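Local coordinates for protein DyP2 (Amycolatopsis sp. ATCC 39116, PDB 4G2C) that is a haem-containing dye-decolourising peroxidase that probably oxidises dyes and lignin-related compounds with peroxide, and carries a bound manganese ion, at residues R274-N279 and A473-G478; A374-Y380 and G402-F408. One frame throughout, in Å; residues are numbered along the deposited sequence.

Contact 1 of 2, residues R274-N279 and A473-G478. With HEM (protoporphyrin IX containing Fe), chain C.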
loop_
_atom_site.group_PDB
_atom_site.type_symbol
_atom_site.label_atom_id
_atom_site.label_comp_id
_atom_site.label_asym_id
_atom_site.label_seq_id
_atom_site.Cartn_x
_atom_site.Cartn_y
_atom_site.Cartn_z
ATOM N N ARG A 274 -8.068 -3.062 -1.910
ATOM C CA ARG A 274 -9.174 -2.408 -1.199
ATOM C C ARG A 274 -9.422 -1.001 -1.774
ATOM O O ARG A 274 -8.518 -0.159 -1.776
ATOM C CB ARG A 274 -8.861 -2.275 0.296
ATOM C CG ARG A 274 -9.133 -3.496 1.164
ATOM C CD ARG A 274 -8.367 -3.420 2.501
ATOM N NE ARG A 274 -8.993 -2.525 3.481
ATOM C CZ ARG A 274 -9.993 -2.901 4.274
ATOM N NH1 ARG A 274 -10.455 -4.136 4.185
ATOM N NH2 ARG A 274 -10.533 -2.059 5.149
ATOM N N LYS A 275 -10.645 -0.743 -2.242
ATOM C CA LYS A 275 -11.003 0.573 -2.781
ATOM C C LYS A 275 -11.431 1.456 -1.628
ATOM O O LYS A 275 -12.416 1.159 -0.939
ATOM C CB LYS A 275 -12.143 0.463 -3.804
ATOM C CG LYS A 275 -12.392 1.730 -4.622
ATOM C CD LYS A 275 -13.631 1.585 -5.498
ATOM C CE LYS A 275 -13.824 2.797 -6.413
ATOM N NZ LYS A 275 -14.897 2.611 -7.437
ATOM N N LEU A 276 -10.671 2.527 -1.404
ATOM C CA LEU A 276 -10.875 3.386 -0.243
ATOM C C LEU A 276 -11.255 4.779 -0.715
ATOM O O LEU A 276 -10.454 5.485 -1.330
ATOM C CB LEU A 276 -9.603 3.449 0.618
ATOM C CG LEU A 276 -9.032 2.088 1.029
ATOM C CD1 LEU A 276 -7.693 2.226 1.753
ATOM C CD2 LEU A 276 -10.021 1.313 1.896
ATOM N N GLU A 277 -12.482 5.174 -0.427
ATOM C CA GLU A 277 -12.936 6.488 -0.834
ATOM C C GLU A 277 -12.471 7.532 0.164
ATOM O O GLU A 277 -12.569 7.341 1.380
ATOM C CB GLU A 277 -14.459 6.522 -0.974
ATOM C CG GLU A 277 -14.962 7.762 -1.715
ATOM C CD GLU A 277 -16.471 7.807 -1.789
ATOM O OE1 GLU A 277 -17.110 8.048 -0.742
ATOM O OE2 GLU A 277 -17.016 7.593 -2.891
ATOM N N GLN A 278 -11.969 8.641 -0.365
ATOM C CA GLN A 278 -11.491 9.755 0.443
ATOM C C GLN A 278 -12.412 10.985 0.355
ATOM O O GLN A 278 -12.516 11.616 -0.695
ATOM C CB GLN A 278 -10.096 10.157 -0.031
ATOM C CG GLN A 278 -9.025 9.079 0.144
ATOM C CD GLN A 278 -7.647 9.591 -0.246
ATOM O OE1 GLN A 278 -7.171 9.353 -1.361
ATOM N NE2 GLN A 278 -7.007 10.305 0.663
ATOM N N ASN A 279 -13.074 11.326 1.455
ATOM C CA ASN A 279 -13.806 12.577 1.536
ATOM C C ASN A 279 -12.822 13.687 1.923
ATOM O O ASN A 279 -12.658 14.011 3.105
ATOM C CB ASN A 279 -14.941 12.465 2.558
ATOM C CG ASN A 279 -15.833 13.705 2.594
ATOM O OD1 ASN A 279 -15.404 14.811 2.275
ATOM N ND2 ASN A 279 -17.081 13.512 2.980
ATOM N N ALA A 473 -12.926 9.930 7.417
ATOM C CA ALA A 473 -13.010 10.485 6.061
ATOM C C ALA A 473 -12.609 9.483 4.984
ATOM O O ALA A 473 -12.559 9.817 3.794
ATOM C CB ALA A 473 -12.172 11.771 5.942
ATOM N N VAL A 474 -12.307 8.262 5.405
ATOM C CA VAL A 474 -11.958 7.201 4.471
ATOM C C VAL A 474 -12.970 6.066 4.563
ATOM O O VAL A 474 -13.252 5.553 5.652
ATOM C CB VAL A 474 -10.531 6.683 4.720
ATOM C CG1 VAL A 474 -10.281 5.377 3.957
ATOM C CG2 VAL A 474 -9.497 7.772 4.356
ATOM N N THR A 475 -13.527 5.682 3.420
ATOM C CA THR A 475 -14.544 4.635 3.399
ATOM C C THR A 475 -14.168 3.460 2.511
ATOM O O THR A 475 -13.908 3.625 1.317
ATOM C CB THR A 475 -15.919 5.182 2.926
ATOM O OG1 THR A 475 -16.253 6.358 3.671
ATOM C CG2 THR A 475 -17.017 4.135 3.116
ATOM N N MET A 476 -14.162 2.269 3.099
ATOM C CA MET A 476 -13.896 1.031 2.367
ATOM C C MET A 476 -15.092 0.702 1.469
ATOM O O MET A 476 -16.206 0.494 1.966
ATOM C CB MET A 476 -13.632 -0.106 3.367
ATOM C CG MET A 476 -13.809 -1.530 2.844
ATOM S SD MET A 476 -12.632 -1.907 1.547
ATOM C CE MET A 476 -12.812 -3.689 1.446
ATOM N N LYS A 477 -14.857 0.652 0.157
ATOM C CA LYS A 477 -15.939 0.469 -0.821
ATOM C C LYS A 477 -16.025 -0.957 -1.353
ATOM O O LYS A 477 -16.911 -1.275 -2.145
ATOM C CB LYS A 477 -15.763 1.421 -2.012
ATOM C CG LYS A 477 -15.706 2.883 -1.640
ATOM C CD LYS A 477 -16.978 3.329 -0.934
ATOM C CE LYS A 477 -18.150 3.419 -1.897
ATOM N NZ LYS A 477 -19.314 4.092 -1.241
ATOM N N GLY A 478 -15.088 -1.802 -0.940
ATOM C CA GLY A 478 -15.035 -3.174 -1.411
ATOM C C GLY A 478 -13.611 -3.561 -1.774
ATOM O O GLY A 478 -12.781 -2.705 -2.094
HETATM C CHA HEM C . 2.324 5.817 4.961
HETATM C CHB HEM C . -1.833 7.902 3.547
HETATM C CHC HEM C . -4.122 3.624 3.762
HETATM C CHD HEM C . -0.215 1.740 5.909
HETATM C C1A HEM C . 1.408 6.753 4.543
HETATM C C2A HEM C . 1.694 8.150 4.291
HETATM C C3A HEM C . 0.546 8.716 3.897
HETATM C C4A HEM C . -0.498 7.705 3.885
HETATM C CMA HEM C . 0.343 10.191 3.515
HETATM C CAA HEM C . 3.086 8.821 4.453
HETATM C CBA HEM C . 3.906 8.606 3.178
HETATM C CGA HEM C . 4.642 7.285 3.191
HETATM O O1A HEM C . 5.390 6.999 4.144
HETATM O O2A HEM C . 4.490 6.492 2.239
HETATM C C1B HEM C . -2.836 6.946 3.482
HETATM C C2B HEM C . -4.226 7.135 3.068
HETATM C C3B HEM C . -4.842 5.938 3.133
HETATM C C4B HEM C . -3.876 4.958 3.565
HETATM C CMB HEM C . -4.856 8.490 2.658
HETATM C CAB HEM C . -6.302 5.569 2.790
HETATM C CBB HEM C . -7.042 6.352 2.001
HETATM C C1C HEM C . -3.286 2.762 4.437
HETATM C C2C HEM C . -3.639 1.439 4.926
HETATM C C3C HEM C . -2.545 0.918 5.505
HETATM C C4C HEM C . -1.479 1.895 5.402
HETATM C CMC HEM C . -5.024 0.749 4.764
HETATM C CAC HEM C . -2.415 -0.453 6.211
HETATM C CBC HEM C . -3.493 -1.108 6.671
HETATM C C1D HEM C . 0.833 2.630 5.802
HETATM C C2D HEM C . 2.195 2.316 6.146
HETATM C C3D HEM C . 2.967 3.587 5.828
HETATM C C4D HEM C . 2.014 4.538 5.347
HETATM C CMD HEM C . 2.732 0.983 6.695
HETATM C CAD HEM C . 4.448 3.847 6.016
HETATM C CBD HEM C . 4.602 4.051 7.509
HETATM C CGD HEM C . 6.086 4.159 7.721
HETATM O O1D HEM C . 6.805 3.204 7.326
HETATM O O2D HEM C . 6.527 5.221 8.237
HETATM N NA HEM C . 0.079 6.514 4.280
HETATM N NB HEM C . -2.672 5.605 3.770
HETATM N NC HEM C . -1.957 3.008 4.747
HETATM N ND HEM C . 0.774 3.940 5.339
HETATM FE FE HEM C . -1.036 4.873 4.683
HETATM O O HOH W 1 -15.177 8.571 2.642
HETATM O O HOH W 2 -19.502 6.898 0.715
#

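Contact 2 of 2, residues A374-Y380 and G402-F408. With HEM (protoporphyrin IX containing Fe), chain C; ACT (acetate ion), chain O; ACT (acetate ion), chain X.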
loop_
_atom_site.group_PDB
_atom_site.type_symbol
_atom_site.label_atom_id
_atom_site.label_comp_id
_atom_site.label_asym_id
_atom_site.label_seq_id
_atom_site.Cartn_x
_atom_site.Cartn_y
_atom_site.Cartn_z
ATOM N N ALA A 374 5.061 -4.257 1.728
ATOM C CA ALA A 374 5.188 -3.544 0.469
ATOM C C ALA A 374 3.850 -2.955 -0.004
ATOM O O ALA A 374 2.926 -3.692 -0.340
ATOM C CB ALA A 374 5.713 -4.487 -0.579
ATOM N N ARG A 375 3.764 -1.632 -0.055
ATOM C CA ARG A 375 2.561 -0.954 -0.523
ATOM C C ARG A 375 2.734 -0.600 -1.999
ATOM O O ARG A 375 3.793 -0.106 -2.408
ATOM C CB ARG A 375 2.301 0.309 0.302
ATOM C CG ARG A 375 2.051 0.066 1.808
ATOM C CD ARG A 375 1.853 1.404 2.586
ATOM N NE ARG A 375 3.120 2.137 2.667
ATOM C CZ ARG A 375 3.282 3.436 2.444
ATOM N NH1 ARG A 375 2.238 4.216 2.144
ATOM N NH2 ARG A 375 4.504 3.953 2.531
ATOM N N ARG A 376 1.697 -0.852 -2.795
ATOM C CA ARG A 376 1.757 -0.616 -4.235
ATOM C C ARG A 376 0.473 0.030 -4.735
ATOM O O ARG A 376 0.031 -0.252 -5.848
ATOM C CB ARG A 376 1.949 -1.947 -4.970
ATOM C CG ARG A 376 3.159 -2.747 -4.512
ATOM C CD ARG A 376 4.444 -2.161 -5.086
ATOM N NE ARG A 376 5.591 -2.999 -4.759
ATOM C CZ ARG A 376 6.485 -2.720 -3.811
ATOM N NH1 ARG A 376 6.371 -1.601 -3.099
ATOM N NH2 ARG A 376 7.495 -3.555 -3.580
ATOM N N GLY A 377 -0.131 0.887 -3.912
ATOM C CA GLY A 377 -1.421 1.476 -4.223
ATOM C C GLY A 377 -1.367 2.526 -5.314
ATOM O O GLY A 377 -0.294 2.979 -5.709
ATOM N N GLN A 378 -2.532 2.903 -5.826
ATOM C CA GLN A 378 -2.608 4.022 -6.757
ATOM C C GLN A 378 -3.894 4.781 -6.494
ATOM O O GLN A 378 -4.927 4.173 -6.179
ATOM C CB GLN A 378 -2.526 3.544 -8.212
ATOM C CG GLN A 378 -2.440 4.654 -9.266
ATOM C CD GLN A 378 -1.339 5.660 -8.997
ATOM O OE1 GLN A 378 -1.463 6.502 -8.111
ATOM N NE2 GLN A 378 -0.257 5.583 -9.764
ATOM N N THR A 379 -3.821 6.111 -6.568
ATOM C CA THR A 379 -5.022 6.937 -6.407
ATOM C C THR A 379 -6.033 6.750 -7.546
ATOM O O THR A 379 -5.678 6.379 -8.667
ATOM C CB THR A 379 -4.669 8.434 -6.319
ATOM O OG1 THR A 379 -3.697 8.763 -7.325
ATOM C CG2 THR A 379 -4.104 8.766 -4.942
ATOM N N TYR A 380 -7.294 7.023 -7.261
ATOM C CA TYR A 380 -8.288 7.050 -8.322
ATOM C C TYR A 380 -9.169 8.289 -8.246
ATOM O O TYR A 380 -9.297 8.921 -7.193
ATOM C CB TYR A 380 -9.157 5.801 -8.272
ATOM C CG TYR A 380 -10.148 5.787 -7.135
ATOM C CD1 TYR A 380 -11.418 6.341 -7.288
ATOM C CD2 TYR A 380 -9.823 5.214 -5.904
ATOM C CE1 TYR A 380 -12.342 6.321 -6.244
ATOM C CE2 TYR A 380 -10.741 5.186 -4.859
ATOM C CZ TYR A 380 -11.999 5.742 -5.037
ATOM O OH TYR A 380 -12.921 5.724 -4.011
ATOM N N GLY A 402 -10.088 8.797 -4.326
ATOM C CA GLY A 402 -9.538 8.090 -3.191
ATOM C C GLY A 402 -8.382 7.200 -3.551
ATOM O O GLY A 402 -7.639 7.483 -4.506
ATOM N N LEU A 403 -8.221 6.118 -2.790
ATOM C CA LEU A 403 -7.064 5.260 -2.985
ATOM C C LEU A 403 -7.426 3.832 -3.337
ATOM O O LEU A 403 -8.191 3.176 -2.633
ATOM C CB LEU A 403 -6.146 5.274 -1.745
ATOM C CG LEU A 403 -4.865 4.413 -1.786
ATOM C CD1 LEU A 403 -3.847 4.938 -2.809
ATOM C CD2 LEU A 403 -4.218 4.334 -0.392
ATOM N N LEU A 404 -6.841 3.349 -4.427
ATOM C CA LEU A 404 -6.875 1.933 -4.713
ATOM C C LEU A 404 -5.744 1.338 -3.875
ATOM O O LEU A 404 -4.609 1.251 -4.330
ATOM C CB LEU A 404 -6.680 1.659 -6.212
ATOM C CG LEU A 404 -7.722 2.157 -7.228
ATOM C CD1 LEU A 404 -7.318 1.751 -8.643
ATOM C CD2 LEU A 404 -9.114 1.639 -6.926
ATOM N N PHE A 405 -6.036 0.986 -2.628
ATOM C CA PHE A 405 -4.985 0.465 -1.761
ATOM C C PHE A 405 -4.539 -0.911 -2.235
ATOM O O PHE A 405 -5.358 -1.803 -2.439
ATOM C CB PHE A 405 -5.437 0.411 -0.294
ATOM C CG PHE A 405 -4.394 -0.176 0.634
ATOM C CD1 PHE A 405 -3.393 0.624 1.171
ATOM C CD2 PHE A 405 -4.400 -1.532 0.940
ATOM C CE1 PHE A 405 -2.424 0.090 2.008
ATOM C CE2 PHE A 405 -3.436 -2.075 1.779
ATOM C CZ PHE A 405 -2.447 -1.263 2.318
ATOM N N MET A 406 -3.242 -1.086 -2.434
ATOM C CA MET A 406 -2.711 -2.394 -2.828
ATOM C C MET A 406 -1.454 -2.717 -2.034
ATOM O O MET A 406 -0.673 -1.817 -1.734
ATOM C CB MET A 406 -2.430 -2.416 -4.336
ATOM C CG MET A 406 -3.700 -2.299 -5.172
ATOM S SD MET A 406 -3.413 -2.331 -6.940
ATOM C CE MET A 406 -3.245 -0.565 -7.235
ATOM N N ALA A 407 -1.261 -3.994 -1.689
ATOM C CA ALA A 407 -0.055 -4.424 -0.968
ATOM C C ALA A 407 0.241 -5.903 -1.189
ATOM O O ALA A 407 -0.672 -6.702 -1.365
ATOM C CB ALA A 407 -0.179 -4.131 0.522
ATOM N N PHE A 408 1.525 -6.252 -1.192
ATOM C CA PHE A 408 1.941 -7.643 -1.196
ATOM C C PHE A 408 2.350 -8.042 0.216
ATOM O O PHE A 408 3.049 -7.286 0.898
ATOM C CB PHE A 408 3.090 -7.866 -2.178
ATOM C CG PHE A 408 2.672 -7.804 -3.617
ATOM C CD1 PHE A 408 1.869 -8.800 -4.162
ATOM C CD2 PHE A 408 3.062 -6.748 -4.421
ATOM C CE1 PHE A 408 1.467 -8.753 -5.491
ATOM C CE2 PHE A 408 2.672 -6.696 -5.744
ATOM C CZ PHE A 408 1.868 -7.706 -6.285
HETATM C CHA HEM C . 2.324 5.817 4.961
HETATM C CHB HEM C . -1.833 7.902 3.547
HETATM C CHC HEM C . -4.122 3.624 3.762
HETATM C CHD HEM C . -0.215 1.740 5.909
HETATM C C1A HEM C . 1.408 6.753 4.543
HETATM C C2A HEM C . 1.694 8.150 4.291
HETATM C C3A HEM C . 0.546 8.716 3.897
HETATM C C4A HEM C . -0.498 7.705 3.885
HETATM C CMA HEM C . 0.343 10.191 3.515
HETATM C CAA HEM C . 3.086 8.821 4.453
HETATM C CBA HEM C . 3.906 8.606 3.178
HETATM C CGA HEM C . 4.642 7.285 3.191
HETATM O O1A HEM C . 5.390 6.999 4.144
HETATM O O2A HEM C . 4.490 6.492 2.239
HETATM C C1B HEM C . -2.836 6.946 3.482
HETATM C C2B HEM C . -4.226 7.135 3.068
HETATM C C3B HEM C . -4.842 5.938 3.133
HETATM C C4B HEM C . -3.876 4.958 3.565
HETATM C CMB HEM C . -4.856 8.490 2.658
HETATM C CAB HEM C . -6.302 5.569 2.790
HETATM C CBB HEM C . -7.042 6.352 2.001
HETATM C C1C HEM C . -3.286 2.762 4.437
HETATM C C2C HEM C . -3.639 1.439 4.926
HETATM C C3C HEM C . -2.545 0.918 5.505
HETATM C C4C HEM C . -1.479 1.895 5.402
HETATM C CMC HEM C . -5.024 0.749 4.764
HETATM C CAC HEM C . -2.415 -0.453 6.211
HETATM C CBC HEM C . -3.493 -1.108 6.671
HETATM C C1D HEM C . 0.833 2.630 5.802
HETATM C C2D HEM C . 2.195 2.316 6.146
HETATM C C3D HEM C . 2.967 3.587 5.828
HETATM C C4D HEM C . 2.014 4.538 5.347
HETATM C CMD HEM C . 2.732 0.983 6.695
HETATM C CAD HEM C . 4.448 3.847 6.016
HETATM C CBD HEM C . 4.602 4.051 7.509
HETATM C CGD HEM C . 6.086 4.159 7.721
HETATM O O1D HEM C . 6.805 3.204 7.326
HETATM O O2D HEM C . 6.527 5.221 8.237
HETATM N NA HEM C . 0.079 6.514 4.280
HETATM N NB HEM C . -2.672 5.605 3.770
HETATM N NC HEM C . -1.957 3.008 4.747
HETATM N ND HEM C . 0.774 3.940 5.339
HETATM FE FE HEM C . -1.036 4.873 4.683
HETATM C C ACT O . 1.086 3.778 -1.992
HETATM O O ACT O . 2.236 3.291 -2.135
HETATM O OXT ACT O . 0.226 3.078 -1.394
HETATM C CH3 ACT O . 0.752 5.139 -2.523
HETATM C C ACT X . 10.204 -0.537 -3.706
HETATM O O ACT X . 9.319 -0.475 -4.590
HETATM O OXT ACT X . 10.116 -1.496 -2.894
HETATM C CH3 ACT X . 11.304 0.484 -3.634
HETATM O O HOH W 3 5.545 -7.284 1.937
#

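Contact 1 of 2, residues R274-N279 and A473-G478
Residues 274-278 and 474-478 run antiparallel as neighbouring strands, and past the last strand pair Asn279 N still reaches Ala473 O at 2.8 Å. In the hydrogen-bonded pair Glu277-Thr475 both backbone N-H groups are used, and beside it Lys477 N donates to Lys275 O at 2.7 Å. Leu276 and Val474 share the haem-facing side: Leu276 CB lies 3.9 Å from Val474 CG1, while Val474 CG2 sits 3.7 Å from HEM CBB, so branched aliphatic chains suit the apolar vinyl group. Next to them Gln278 stretches out to bring NE2 to 3.4 Å from HEM CMB, its amide held by Glu213. These strands belong to the antiparallel sheet that lines one side of the haem pocket, in keeping with the ferredoxin-like sheets of the dye-decolourising peroxidase fold. Met476, with CG anti to the backbone N (chi1 160°) and a bend at chi2, folds its thioether over a guanidinium face, SD lying 3.9 Å above the plane of Arg274 near its centre. The polarisable sulfur can settle against the flat cation while Arg274 NH2 pairs with Asp150. Were Arg274 cut back to alanine, Asp150 would probably lose its charged mate, and the Met476 thioether the flat surface it rests on. On the other side of the sheet, Glu277 CB packs 3.9 Å from Lys477 CG; their charged ends stay too far apart for a salt bridge and are joined loosely through a water, while Glu277 OE2 accepts from Asp400 N.

Contact 2 of 2, residues A374-Y380 and G402-F408
Beside the haem, the broken strand 374-380 pairs antiparallel with strand 402-408 in the sheet that lines the cofactor pocket. Tyr380 and Gly402 are a hydrogen-bonded pair at one end, and Arg376 N reaches Met406 O at 2.8 Å nearer the other, on a line almost straight at the hydrogen (178°). The phenol ring of Tyr380 lies back over the glycine, whose CA makes a CH-pi contact 4.0 Å from the ring centroid. Glycine is called for twice over: a CB on Gly402 would press on Tyr380 CE2, and at these backbone angles it would also jam against the preceding carbonyl oxygen. With its CG wedged between the backbone N and the carbonyl carbon (chi1 73°), the tyrosine can turn back across the partner strand, where CD2 meets Leu404 CD2 at 3.8 Å. At the far end Arg376 CG touches Phe408 CD2 at 4.0 Å, the guanidinium and ring planes 67° apart, and the arginine's NE is held by Asn57. Toward the haem, Phe405 brings CE1 to 3.4 Å from HEM C2C, and Leu403 CD2 packs on the porphyrin rim near a vinyl group. Arg375 bends at chi3 and lays one guanidinium face over HEM C4D while its NH2 donates to HEM O2A at 2.6 Å; Ser222 O takes a second bond from the same nitrogen. Leucine and phenylalanine thus suit the apolar macrocycle, whereas the arginine is likely to offset the propionate's negative charge and help fix the cofactor's orientation.

Overall arrangement
Strand 267-278 and strand 402-409 are neighbours in one antiparallel sheet, so contact 1 and contact 2 are successive seams of it: Leu276 O lies 2.7 Å from Leu403 N, and Arg274 O 2.9 Å from Phe405 N, both probable hydrogen bonds. Contact 2 is the buried one, its centre about 4 Å from the centre of the chain; contact 1, whose centre lies about 14 Å from it, is only partly buried and has lysines, a glutamate and waters on the side turned from the haem. Both meet the cofactor, but contact 1 supplies apolar groups and an amide near a vinyl and a methyl, whereas contact 2, besides a leucine at the same vinyl, adds an aromatic ring and an arginine for a propionate.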